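Local coordinates for protein putative sporulation-specific glycosylase YdhD (Bacillus subtilis subsp. subtilis str. 168, PDB 3CZ8) that probably hydrolyses glycosidic bonds in a polysaccharide during sporulation, through the glycosyl hydrolase family 18 domain that this chain comprises, at residues A[257-268]-A[280-290]. The protein carries 1 engineered substitution. Residues are numbered along the deposited sequence; the frame is centred on the assembly and turned at random. Where two conformers were deposited one is given.
Engineered in segment 280-290: Gly284 (natural residue Asp).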
loop_
_atom_site.group_PDB
_atom_site.type_symbol
_atom_site.label_atom_id
_atom_site.label_comp_id
_atom_site.label_asym_id
_atom_site.label_seq_id
_atom_site.Cartn_x
_atom_site.Cartn_y
_atom_site.Cartn_z
ATOM N N ILE A 257 9.434 14.819 -15.026
ATOM C CA ILE A 257 9.675 14.838 -13.585
ATOM C C ILE A 257 10.902 15.683 -13.271
ATOM O O ILE A 257 12.042 15.284 -13.551
ATOM C CB ILE A 257 9.821 13.413 -12.996
ATOM C CG1 ILE A 257 8.554 12.589 -13.262
ATOM C CG2 ILE A 257 10.104 13.476 -11.489
ATOM C CD1 ILE A 257 8.725 11.086 -13.059
ATOM N N GLN A 258 10.654 16.864 -12.709
ATOM C CA GLN A 258 11.732 17.765 -12.305
ATOM C C GLN A 258 12.087 17.625 -10.823
ATOM O O GLN A 258 11.376 16.969 -10.063
ATOM C CB GLN A 258 11.435 19.221 -12.693
ATOM C CG GLN A 258 9.971 19.609 -12.698
ATOM C CD GLN A 258 9.708 20.922 -13.412
ATOM O OE1 GLN A 258 8.558 21.275 -13.671
ATOM N NE2 GLN A 258 10.772 21.654 -13.729
ATOM N N TYR A 259 13.199 18.240 -10.434
ATOM C CA TYR A 259 13.779 18.043 -9.114
ATOM C C TYR A 259 14.209 19.379 -8.515
ATOM O O TYR A 259 15.026 20.097 -9.101
ATOM C CB TYR A 259 14.979 17.098 -9.226
ATOM C CG TYR A 259 15.471 16.527 -7.917
ATOM C CD1 TYR A 259 14.828 15.441 -7.324
ATOM C CD2 TYR A 259 16.594 17.055 -7.281
ATOM C CE1 TYR A 259 15.280 14.901 -6.124
ATOM C CE2 TYR A 259 17.056 16.525 -6.082
ATOM C CZ TYR A 259 16.394 15.448 -5.509
ATOM O OH TYR A 259 16.846 14.918 -4.326
ATOM N N SER A 260 13.645 19.711 -7.356
ATOM C CA SER A 260 14.028 20.921 -6.635
ATOM C C SER A 260 15.404 20.742 -6.011
ATOM O O SER A 260 15.649 19.762 -5.310
ATOM C CB SER A 260 12.999 21.265 -5.560
ATOM O OG SER A 260 13.403 22.405 -4.826
ATOM N N ALA A 261 16.304 21.679 -6.295
ATOM C CA ALA A 261 17.664 21.634 -5.767
ATOM C C ALA A 261 17.678 22.006 -4.287
ATOM O O ALA A 261 18.370 21.369 -3.488
ATOM C CB ALA A 261 18.574 22.561 -6.564
ATOM N N GLU A 262 16.897 23.032 -3.944
ATOM C CA GLU A 262 16.755 23.521 -2.575
ATOM C C GLU A 262 16.135 22.461 -1.664
ATOM O O GLU A 262 16.661 22.164 -0.589
ATOM C CB GLU A 262 15.898 24.794 -2.565
ATOM C CG GLU A 262 15.747 25.470 -1.201
ATOM C CD GLU A 262 14.655 26.535 -1.178
ATOM O OE1 GLU A 262 14.143 26.838 -0.078
ATOM O OE2 GLU A 262 14.305 27.072 -2.251
ATOM N N TYR A 263 15.031 21.878 -2.122
ATOM C CA TYR A 263 14.237 20.973 -1.305
ATOM C C TYR A 263 14.681 19.513 -1.373
ATOM O O TYR A 263 14.364 18.734 -0.469
ATOM C CB TYR A 263 12.754 21.091 -1.673
ATOM C CG TYR A 263 12.152 22.471 -1.468
ATOM C CD1 TYR A 263 11.344 23.049 -2.447
ATOM C CD2 TYR A 263 12.380 23.191 -0.293
ATOM C CE1 TYR A 263 10.776 24.303 -2.267
ATOM C CE2 TYR A 263 11.820 24.450 -0.104
ATOM C CZ TYR A 263 11.021 25.000 -1.095
ATOM O OH TYR A 263 10.465 26.246 -0.917
ATOM N N GLN A 264 15.421 19.162 -2.429
ATOM C CA GLN A 264 15.767 17.764 -2.761
ATOM C C GLN A 264 14.511 16.878 -2.808
ATOM O O GLN A 264 14.437 15.829 -2.157
ATOM C CB GLN A 264 16.845 17.192 -1.825
ATOM C CG GLN A 264 18.205 17.878 -1.925
ATOM C CD GLN A 264 18.923 17.598 -3.228
ATOM O OE1 GLN A 264 19.147 16.442 -3.591
ATOM N NE2 GLN A 264 19.302 18.661 -3.934
ATOM N N SER A 265 13.522 17.347 -3.566
ATOM C CA SER A 265 12.218 16.707 -3.674
ATOM C C SER A 265 11.761 16.741 -5.131
ATOM O O SER A 265 11.863 17.789 -5.783
ATOM C CB SER A 265 11.197 17.431 -2.792
ATOM O OG SER A 265 11.620 17.468 -1.441
ATOM N N PRO A 266 11.280 15.595 -5.658
ATOM C CA PRO A 266 10.754 15.602 -7.020
ATOM C C PRO A 266 9.363 16.216 -7.103
ATOM O O PRO A 266 8.577 16.126 -6.153
ATOM C CB PRO A 266 10.711 14.120 -7.391
ATOM C CG PRO A 266 10.541 13.412 -6.103
ATOM C CD PRO A 266 11.218 14.251 -5.054
ATOM N N PHE A 267 9.081 16.847 -8.237
ATOM C CA PHE A 267 7.771 17.433 -8.506
ATOM C C PHE A 267 7.482 17.465 -9.997
ATOM O O PHE A 267 8.400 17.372 -10.811
ATOM C CB PHE A 267 7.635 18.834 -7.878
ATOM C CG PHE A 267 8.458 19.907 -8.544
ATOM C CD1 PHE A 267 7.845 20.867 -9.342
ATOM C CD2 PHE A 267 9.840 19.974 -8.357
ATOM C CE1 PHE A 267 8.597 21.865 -9.958
ATOM C CE2 PHE A 267 10.596 20.967 -8.968
ATOM C CZ PHE A 267 9.976 21.914 -9.767
ATOM N N PHE A 268 6.202 17.568 -10.345
ATOM C CA PHE A 268 5.800 17.828 -11.722
ATOM C C PHE A 268 4.455 18.535 -11.787
ATOM O O PHE A 268 3.696 18.531 -10.818
ATOM C CB PHE A 268 5.799 16.549 -12.581
ATOM C CG PHE A 268 4.801 15.507 -12.152
ATOM C CD1 PHE A 268 3.531 15.461 -12.718
ATOM C CD2 PHE A 268 5.148 14.539 -11.214
ATOM C CE1 PHE A 268 2.616 14.482 -12.340
ATOM C CE2 PHE A 268 4.241 13.567 -10.827
ATOM C CZ PHE A 268 2.970 13.536 -11.400
ATOM N N VAL A 280 2.121 18.178 -8.402
ATOM C CA VAL A 280 2.361 16.955 -7.641
ATOM C C VAL A 280 3.747 17.000 -7.010
ATOM O O VAL A 280 4.729 17.253 -7.698
ATOM C CB VAL A 280 2.220 15.685 -8.534
ATOM C CG1 VAL A 280 2.382 14.396 -7.714
ATOM C CG2 VAL A 280 0.883 15.681 -9.267
ATOM N N TRP A 281 3.804 16.775 -5.698
ATOM C CA TRP A 281 5.059 16.591 -4.962
ATOM C C TRP A 281 5.072 15.214 -4.302
ATOM O O TRP A 281 4.075 14.790 -3.712
ATOM C CB TRP A 281 5.209 17.668 -3.882
ATOM C CG TRP A 281 5.465 19.034 -4.425
ATOM C CD1 TRP A 281 4.529 19.931 -4.862
ATOM C CD2 TRP A 281 6.742 19.668 -4.591
ATOM N NE1 TRP A 281 5.145 21.080 -5.295
ATOM C CE2 TRP A 281 6.502 20.945 -5.142
ATOM C CE3 TRP A 281 8.066 19.271 -4.344
ATOM C CZ2 TRP A 281 7.538 21.841 -5.438
ATOM C CZ3 TRP A 281 9.100 20.164 -4.640
ATOM C CH2 TRP A 281 8.826 21.434 -5.181
ATOM N N PHE A 282 6.210 14.528 -4.389
ATOM C CA PHE A 282 6.319 13.149 -3.928
ATOM C C PHE A 282 7.766 12.836 -3.564
ATOM O O PHE A 282 8.554 13.749 -3.328
ATOM C CB PHE A 282 5.758 12.163 -4.980
ATOM C CG PHE A 282 6.528 12.136 -6.283
ATOM C CD1 PHE A 282 6.401 13.162 -7.212
ATOM C CD2 PHE A 282 7.354 11.060 -6.592
ATOM C CE1 PHE A 282 7.107 13.128 -8.408
ATOM C CE2 PHE A 282 8.063 11.019 -7.786
ATOM C CZ PHE A 282 7.943 12.055 -8.690
ATOM N N GLU A 283 8.096 11.550 -3.482
ATOM C CA GLU A 283 9.453 11.093 -3.188
ATOM C C GLU A 283 9.906 10.075 -4.228
ATOM O O GLU A 283 9.159 9.157 -4.568
ATOM C CB GLU A 283 9.508 10.448 -1.802
ATOM C CG GLU A 283 9.272 11.398 -0.641
ATOM C CD GLU A 283 10.492 12.231 -0.285
ATOM O OE1 GLU A 283 11.626 11.730 -0.419
ATOM O OE2 GLU A 283 10.314 13.384 0.147
ATOM N N GLY A 284 11.128 10.244 -4.729
ATOM C CA GLY A 284 11.737 9.284 -5.650
ATOM C C GLY A 284 12.987 8.639 -5.071
ATOM O O GLY A 284 13.241 8.741 -3.868
ATOM N N VAL A 285 13.770 7.990 -5.935
ATOM C CA VAL A 285 14.971 7.257 -5.525
ATOM C C VAL A 285 16.081 8.201 -5.054
ATOM O O VAL A 285 16.805 7.893 -4.102
ATOM C CB VAL A 285 15.503 6.337 -6.660
ATOM C CG1 VAL A 285 16.449 5.273 -6.107
ATOM C CG2 VAL A 285 14.353 5.670 -7.402
ATOM N N ARG A 286 16.191 9.353 -5.714
ATOM C CA ARG A 286 17.209 10.354 -5.394
ATOM C C ARG A 286 16.936 11.058 -4.060
ATOM O O ARG A 286 17.862 11.279 -3.280
ATOM C CB ARG A 286 17.305 11.385 -6.522
ATOM C CG ARG A 286 18.559 12.250 -6.493
ATOM C CD ARG A 286 18.547 13.252 -7.631
ATOM N NE ARG A 286 19.634 14.225 -7.536
ATOM C CZ ARG A 286 19.780 15.274 -8.341
ATOM N NH1 ARG A 286 18.908 15.504 -9.318
ATOM N NH2 ARG A 286 20.803 16.102 -8.170
ATOM N N SER A 287 15.669 11.406 -3.820
ATOM C CA SER A 287 15.259 12.084 -2.590
ATOM C C SER A 287 15.361 11.186 -1.371
ATOM O O SER A 287 15.740 11.637 -0.284
ATOM C CB SER A 287 13.832 12.591 -2.723
ATOM O OG SER A 287 13.821 13.766 -3.491
ATOM N N MET A 288 15.025 9.913 -1.567
ATOM C CA MET A 288 15.097 8.905 -0.522
ATOM C C MET A 288 16.546 8.569 -0.191
ATOM O O MET A 288 16.858 8.241 0.957
ATOM C CB MET A 288 14.330 7.644 -0.939
ATOM C CG MET A 288 13.682 6.880 0.217
ATOM S SD MET A 288 11.890 7.079 0.379
ATOM C CE MET A 288 11.742 8.754 0.937
ATOM N N SER A 289 17.420 8.648 -1.197
ATOM C CA SER A 289 18.867 8.508 -1.001
ATOM C C SER A 289 19.414 9.612 -0.103
ATOM O O SER A 289 20.169 9.332 0.828
ATOM C CB SER A 289 19.613 8.528 -2.338
ATOM O OG SER A 289 19.361 7.348 -3.074
ATOM N N ARG A 290 19.010 10.852 -0.387
ATOM C CA ARG A 290 19.409 12.029 0.388
ATOM C C ARG A 290 18.979 11.968 1.851
ATOM O O ARG A 290 19.642 12.533 2.718
ATOM C CB ARG A 290 18.882 13.319 -0.261
ATOM C CG ARG A 290 19.737 13.857 -1.414
ATOM C CD ARG A 290 21.112 14.351 -0.945
ATOM N NE ARG A 290 21.030 15.560 -0.122
ATOM C CZ ARG A 290 21.501 16.755 -0.474
ATOM N NH1 ARG A 290 21.370 17.786 0.350
ATOM N NH2 ARG A 290 22.109 16.928 -1.644
HETATM O O HOH W 1 15.628 14.236 0.513
HETATM O O HOH W 2 9.842 15.859 -0.111
#
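Phe268 and Val280 form an antiparallel hydrogen-bonded pair, with Phe268 N to Val280 O at 3.0 Å and Val280 N to Phe268 O at 2.9 Å, where strands 265-271 and 277-281 of a beta hairpin pair; strand 258-260 flanks 265-271 as an outermost strand of the sheet. Phe267 and Trp281 make the adjoining non-hydrogen-bonded pair, and beyond it a weak bond from Phe282 N to Pro266 O (3.4 Å) follows as the strand gives way to loop. The chain then turns through Glu283 and the engineered Gly284, the N-cap of helix 285-297. This is a worked example of a small antiparallel sheet added to a TIM barrel, consistent with the alpha+beta insertion of many family 18 glycosidases, and the contact shows how the sheet passes into a helix of the barrel.

On one face of the hairpin Phe267 and Trp281 run side by side in an offset stack, planes 14° apart, and Phe267 CB sits over the centre of the indole's six-membered ring. On the other face Val280 CB lies against the Phe268 ring, whose edge meets Phe282 CE1. Phe282 turns one ring face to Pro266, CG standing 3.8 Å from the ring centroid; helix 243-252 also packs on this phenylalanine.

Near the start of the helix, Tyr259 lies between the backbone at Ser265 and Arg286. Extended from CG to NE, the arginine lays its CD over the phenol and its guanidinium nearly parallel to it, off-centre, in a cation-pi stack. At the ring's edge Tyr259 OH donates to Gln264 OE1, 2.9 Å away. The bend of Gln264 at chi2 (-70°) brings its amide flat against the Arg290 guanidinium, while Gln264 NE2 donates a hydrogen bond to Ala261 O at 2.9 Å.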